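Local atomic coordinates of macrophomate synthase intermolecular Diels-Alderase (Macrophoma commelinae, PDB entry 1IZC), a protein that belongs to the HpcH/HpaI aldolase/citrate lyase family of TIM-barrel enzymes and binds a magnesium ion and pyruvic acid. Residues A60-H73 with H91-P103. The protein carries 1 engineered substitution. Residues are numbered along the deposited sequence; the frame is centred on the assembly and turned at random.
Sequences AATKPDFVWIDVEH and HSEGRSLVIVRVP. With PYR (pyruvic acid), chain C.
His91 rests its CB on the methyl of Ala60, CB to CB 3.8 Å. Arg95 is extended and lays one face of its guanidinium on Lys63 CB. The two like charges are close, but a water accepts from Lys63 NZ and, weakly, from Arg95 NH2. Ser96 OG donates to Pro64 O at 2.8 Å. Leu97 then begins a parallel strand pairing, with its N bonded to Asp65 O and its O to Val67 N. Val98 CG1 meets Ile69 CD1 on the side covered by helix 78-91. Ile99 points into the barrel. Its CD1 sits over a face of the Phe66 ring, a CH-pi contact, and its CG2 touches Trp68 CD1 at 3.5 Å. Val100 CG1 packs tightly on Val71 CG2. Arg101 grips Asp70 side-on: NE donates to OD1 at 3.0 Å and NH2 to OD2 at 2.9 Å. Both acceptors are met from above the carboxylate plane. Glu72 OE1 lies over one guanidinium face, a contact of charges alone, and Trp68 CH2 over the opposite face. Glu72 OE2 is hydrogen-bonded to His125 NE2. A bend at chi3 (71°) turns the guanidinium, and NH1 donates to pyruvic acid O3 at 2.6 Å. Asp70 OD2 also bonds Trp152 of a neighbouring subunit. Pro103 CD closes on Val71 CG1. Strands 66-70 and 97-101, joined through helix 78-91, form a beta-alpha-beta unit of a TIM barrel, with the pyruvic acid pocket at their C-terminal ends.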
loop_
_atom_site.group_PDB
_atom_site.type_symbol
_atom_site.label_atom_id
_atom_site.label_comp_id
_atom_site.label_asym_id
_atom_site.label_seq_id
_atom_site.Cartn_x
_atom_site.Cartn_y
_atom_site.Cartn_z
ATOM N N ALA A 60 -1.809 -7.926 19.712
ATOM C CA ALA A 60 -0.865 -8.965 20.119
ATOM C C ALA A 60 -0.117 -8.589 21.402
ATOM O O ALA A 60 0.186 -9.455 22.223
ATOM C CB ALA A 60 0.141 -9.246 18.995
ATOM N N ALA A 61 0.159 -7.302 21.579
ATOM C CA ALA A 61 0.889 -6.854 22.768
ATOM C C ALA A 61 0.093 -7.032 24.065
ATOM O O ALA A 61 0.680 -7.005 25.151
ATOM C CB ALA A 61 1.333 -5.388 22.604
ATOM N N THR A 62 -1.224 -7.209 23.964
ATOM C CA THR A 62 -2.047 -7.418 25.163
ATOM C C THR A 62 -2.036 -8.897 25.557
ATOM O O THR A 62 -2.664 -9.291 26.540
ATOM C CB THR A 62 -3.520 -6.978 24.975
ATOM O OG1 THR A 62 -4.173 -7.841 24.035
ATOM C CG2 THR A 62 -3.586 -5.512 24.488
ATOM N N LYS A 63 -1.343 -9.700 24.753
ATOM C CA LYS A 63 -1.181 -11.128 24.997
ATOM C C LYS A 63 -2.440 -11.986 25.122
ATOM O O LYS A 63 -2.613 -12.723 26.093
ATOM C CB LYS A 63 -0.270 -11.322 26.223
ATOM C CG LYS A 63 1.160 -10.814 25.957
ATOM C CD LYS A 63 2.131 -11.029 27.118
ATOM C CE LYS A 63 2.110 -9.874 28.106
ATOM N NZ LYS A 63 0.815 -9.769 28.846
ATOM N N PRO A 64 -3.336 -11.917 24.122
ATOM C CA PRO A 64 -4.554 -12.728 24.171
ATOM C C PRO A 64 -4.146 -14.175 23.880
ATOM O O PRO A 64 -3.072 -14.416 23.320
ATOM C CB PRO A 64 -5.391 -12.150 23.036
ATOM C CG PRO A 64 -4.339 -11.846 22.011
ATOM C CD PRO A 64 -3.273 -11.143 22.870
ATOM N N ASP A 65 -4.986 -15.131 24.268
ATOM C CA ASP A 65 -4.675 -16.530 24.000
ATOM C C ASP A 65 -4.775 -16.791 22.498
ATOM O O ASP A 65 -4.202 -17.746 21.989
ATOM C CB ASP A 65 -5.629 -17.453 24.770
ATOM C CG ASP A 65 -5.448 -17.352 26.277
ATOM O OD1 ASP A 65 -4.310 -17.068 26.717
ATOM O OD2 ASP A 65 -6.436 -17.572 27.016
ATOM N N PHE A 66 -5.529 -15.948 21.796
ATOM C CA PHE A 66 -5.635 -16.056 20.347
ATOM C C PHE A 66 -6.146 -14.762 19.736
ATOM O O PHE A 66 -6.778 -13.955 20.414
ATOM C CB PHE A 66 -6.573 -17.210 19.919
ATOM C CG PHE A 66 -8.037 -17.000 20.267
ATOM C CD1 PHE A 66 -8.869 -16.229 19.453
ATOM C CD2 PHE A 66 -8.582 -17.597 21.400
ATOM C CE1 PHE A 66 -10.225 -16.062 19.760
ATOM C CE2 PHE A 66 -9.939 -17.441 21.723
ATOM C CZ PHE A 66 -10.763 -16.676 20.904
ATOM N N VAL A 67 -5.842 -14.567 18.456
ATOM C CA VAL A 67 -6.354 -13.423 17.707
ATOM C C VAL A 67 -7.162 -14.127 16.625
ATOM O O VAL A 67 -6.642 -14.993 15.921
ATOM C CB VAL A 67 -5.234 -12.591 17.040
ATOM C CG1 VAL A 67 -5.865 -11.485 16.174
ATOM C CG2 VAL A 67 -4.344 -11.960 18.118
ATOM N N TRP A 68 -8.441 -13.783 16.535
ATOM C CA TRP A 68 -9.372 -14.371 15.582
ATOM C C TRP A 68 -9.513 -13.370 14.439
ATOM O O TRP A 68 -10.152 -12.334 14.594
ATOM C CB TRP A 68 -10.707 -14.571 16.304
ATOM C CG TRP A 68 -11.734 -15.389 15.623
ATOM C CD1 TRP A 68 -11.912 -16.741 15.731
ATOM C CD2 TRP A 68 -12.799 -14.907 14.799
ATOM N NE1 TRP A 68 -13.030 -17.127 15.026
ATOM C CE2 TRP A 68 -13.590 -16.020 14.442
ATOM C CE3 TRP A 68 -13.164 -13.638 14.332
ATOM C CZ2 TRP A 68 -14.730 -15.903 13.632
ATOM C CZ3 TRP A 68 -14.302 -13.521 13.525
ATOM C CH2 TRP A 68 -15.066 -14.648 13.185
ATOM N N ILE A 69 -8.916 -13.682 13.292
ATOM C CA ILE A 69 -8.965 -12.774 12.148
ATOM C C ILE A 69 -10.083 -13.178 11.200
ATOM O O ILE A 69 -10.143 -14.320 10.754
ATOM C CB ILE A 69 -7.618 -12.776 11.402
ATOM C CG1 ILE A 69 -6.493 -12.436 12.387
ATOM C CG2 ILE A 69 -7.657 -11.785 10.229
ATOM C CD1 ILE A 69 -5.095 -12.470 11.774
ATOM N N ASP A 70 -10.968 -12.233 10.892
ATOM C CA ASP A 70 -12.092 -12.514 10.011
ATOM C C ASP A 70 -11.808 -12.096 8.574
ATOM O O ASP A 70 -11.788 -10.905 8.249
ATOM C CB ASP A 70 -13.346 -11.805 10.531
ATOM C CG ASP A 70 -14.574 -12.104 9.696
ATOM O OD1 ASP A 70 -14.526 -13.035 8.870
ATOM O OD2 ASP A 70 -15.596 -11.416 9.887
ATOM N N VAL A 71 -11.587 -13.080 7.711
ATOM C CA VAL A 71 -11.323 -12.799 6.318
ATOM C C VAL A 71 -12.612 -12.945 5.524
ATOM O O VAL A 71 -12.688 -12.505 4.383
ATOM C CB VAL A 71 -10.225 -13.740 5.755
ATOM C CG1 VAL A 71 -9.942 -13.419 4.311
ATOM C CG2 VAL A 71 -8.965 -13.580 6.564
ATOM N N GLU A 72 -13.638 -13.562 6.111
ATOM C CA GLU A 72 -14.882 -13.667 5.355
ATOM C C GLU A 72 -15.434 -12.265 5.152
ATOM O O GLU A 72 -15.862 -11.913 4.050
ATOM C CB GLU A 72 -15.950 -14.509 6.062
ATOM C CG GLU A 72 -17.259 -14.533 5.239
ATOM C CD GLU A 72 -18.423 -15.252 5.919
ATOM O OE1 GLU A 72 -18.456 -15.323 7.168
ATOM O OE2 GLU A 72 -19.319 -15.722 5.185
ATOM N N HIS A 73 -15.403 -11.466 6.217
ATOM C CA HIS A 73 -15.935 -10.107 6.152
ATOM C C HIS A 73 -14.942 -8.991 6.453
ATOM O O HIS A 73 -15.292 -7.811 6.340
ATOM C CB HIS A 73 -17.140 -9.990 7.080
ATOM C CG HIS A 73 -18.323 -10.785 6.621
ATOM N ND1 HIS A 73 -18.995 -10.503 5.453
ATOM C CD2 HIS A 73 -18.958 -11.841 7.177
ATOM C CE1 HIS A 73 -19.998 -11.354 5.311
ATOM N NE2 HIS A 73 -19.997 -12.175 6.342
ATOM N N HIS A 91 4.578 -10.552 17.615
ATOM C CA HIS A 91 4.460 -9.508 18.630
ATOM C C HIS A 91 3.900 -9.980 19.982
ATOM O O HIS A 91 3.897 -9.226 20.966
ATOM C CB HIS A 91 3.669 -8.325 18.064
ATOM C CG HIS A 91 4.477 -7.455 17.146
ATOM N ND1 HIS A 91 5.045 -7.917 15.974
ATOM C CD2 HIS A 91 4.849 -6.157 17.254
ATOM C CE1 HIS A 91 5.732 -6.940 15.403
ATOM N NE2 HIS A 91 5.630 -5.862 16.162
ATOM N N SER A 92 3.429 -11.224 20.036
ATOM C CA SER A 92 2.966 -11.815 21.298
ATOM C C SER A 92 4.031 -12.855 21.689
ATOM O O SER A 92 3.887 -13.565 22.691
ATOM C CB SER A 92 1.633 -12.546 21.121
ATOM O OG SER A 92 1.796 -13.660 20.259
ATOM N N GLU A 93 5.090 -12.920 20.885
ATOM C CA GLU A 93 6.200 -13.874 21.038
ATOM C C GLU A 93 5.697 -15.299 21.205
ATOM O O GLU A 93 6.189 -16.061 22.034
ATOM C CB GLU A 93 7.137 -13.483 22.195
ATOM C CG GLU A 93 7.831 -12.145 21.923
ATOM C CD GLU A 93 9.089 -11.927 22.749
ATOM O OE1 GLU A 93 10.008 -12.764 22.648
ATOM O OE2 GLU A 93 9.155 -10.917 23.482
ATOM N N GLY A 94 4.697 -15.634 20.396
ATOM C CA GLY A 94 4.142 -16.975 20.395
ATOM C C GLY A 94 3.003 -17.265 21.351
ATOM O O GLY A 94 2.428 -18.359 21.306
ATOM N N ARG A 95 2.664 -16.317 22.212
ATOM C CA ARG A 95 1.578 -16.555 23.158
ATOM C C ARG A 95 0.191 -16.525 22.520
ATOM O O ARG A 95 -0.730 -17.205 22.995
ATOM C CB ARG A 95 1.648 -15.545 24.305
ATOM C CG ARG A 95 0.514 -15.691 25.310
ATOM C CD ARG A 95 0.858 -14.965 26.595
ATOM N NE ARG A 95 -0.307 -14.733 27.444
ATOM C CZ ARG A 95 -0.245 -14.080 28.598
ATOM N NH1 ARG A 95 0.924 -13.610 29.026
ATOM N NH2 ARG A 95 -1.343 -13.881 29.311
ATOM N N SER A 96 0.036 -15.755 21.442
ATOM C CA SER A 96 -1.255 -15.639 20.769
ATOM C C SER A 96 -1.386 -16.507 19.532
ATOM O O SER A 96 -0.783 -16.226 18.499
ATOM C CB SER A 96 -1.514 -14.186 20.362
ATOM O OG SER A 96 -1.347 -13.322 21.478
ATOM N N LEU A 97 -2.191 -17.556 19.628
ATOM C CA LEU A 97 -2.409 -18.416 18.471
ATOM C C LEU A 97 -3.318 -17.657 17.503
ATOM O O LEU A 97 -4.045 -16.751 17.913
ATOM C CB LEU A 97 -3.076 -19.712 18.915
ATOM C CG LEU A 97 -2.208 -20.466 19.921
ATOM C CD1 LEU A 97 -2.935 -21.718 20.367
ATOM C CD2 LEU A 97 -0.855 -20.803 19.282
ATOM N N VAL A 98 -3.287 -18.021 16.224
ATOM C CA VAL A 98 -4.119 -17.324 15.257
ATOM C C VAL A 98 -5.175 -18.224 14.648
ATOM O O VAL A 98 -4.873 -19.319 14.170
ATOM C CB VAL A 98 -3.272 -16.723 14.103
ATOM C CG1 VAL A 98 -4.188 -16.058 13.082
ATOM C CG2 VAL A 98 -2.269 -15.731 14.652
ATOM N N ILE A 99 -6.420 -17.760 14.697
ATOM C CA ILE A 99 -7.554 -18.483 14.118
ATOM C C ILE A 99 -8.083 -17.566 13.028
ATOM O O ILE A 99 -8.211 -16.345 13.234
ATOM C CB ILE A 99 -8.651 -18.731 15.168
ATOM C CG1 ILE A 99 -8.095 -19.643 16.267
ATOM C CG2 ILE A 99 -9.883 -19.364 14.510
ATOM C CD1 ILE A 99 -8.945 -19.658 17.544
ATOM N N VAL A 100 -8.388 -18.135 11.867
ATOM C CA VAL A 100 -8.862 -17.320 10.771
ATOM C C VAL A 100 -10.171 -17.845 10.237
ATOM O O VAL A 100 -10.292 -19.040 9.959
ATOM C CB VAL A 100 -7.847 -17.303 9.589
ATOM C CG1 VAL A 100 -8.406 -16.459 8.437
ATOM C CG2 VAL A 100 -6.518 -16.738 10.051
ATOM N N ARG A 101 -11.167 -16.971 10.150
ATOM C CA ARG A 101 -12.421 -17.392 9.538
ATOM C C ARG A 101 -12.276 -16.974 8.087
ATOM O O ARG A 101 -12.120 -15.790 7.773
ATOM C CB ARG A 101 -13.653 -16.711 10.116
ATOM C CG ARG A 101 -14.814 -16.998 9.173
ATOM C CD ARG A 101 -16.120 -16.652 9.714
ATOM N NE ARG A 101 -16.339 -15.215 9.808
ATOM C CZ ARG A 101 -17.437 -14.720 10.352
ATOM N NH1 ARG A 101 -18.352 -15.559 10.820
ATOM N NH2 ARG A 101 -17.618 -13.409 10.449
ATOM N N VAL A 102 -12.333 -17.952 7.199
ATOM C CA VAL A 102 -12.142 -17.707 5.790
ATOM C C VAL A 102 -13.431 -17.676 4.997
ATOM O O VAL A 102 -14.465 -18.116 5.474
ATOM C CB VAL A 102 -11.257 -18.818 5.174
ATOM C CG1 VAL A 102 -9.899 -18.851 5.866
ATOM C CG2 VAL A 102 -11.951 -20.180 5.324
ATOM N N PRO A 103 -13.383 -17.105 3.785
ATOM C CA PRO A 103 -14.586 -17.067 2.946
ATOM C C PRO A 103 -14.823 -18.554 2.636
ATOM O O PRO A 103 -13.866 -19.291 2.420
ATOM C CB PRO A 103 -14.126 -16.304 1.704
ATOM C CG PRO A 103 -12.980 -15.459 2.201
ATOM C CD PRO A 103 -12.268 -16.364 3.171
HETATM C C PYR C . -22.926 -14.818 12.579
HETATM O O PYR C . -23.476 -14.896 11.463
HETATM O OXT PYR C . -23.519 -14.529 13.647
HETATM C CA PYR C . -21.447 -15.111 12.523
HETATM O O3 PYR C . -20.833 -15.394 11.481
HETATM C CB PYR C . -20.769 -15.045 13.829
HETATM O O HOH W 1 -1.028 -11.447 30.100
#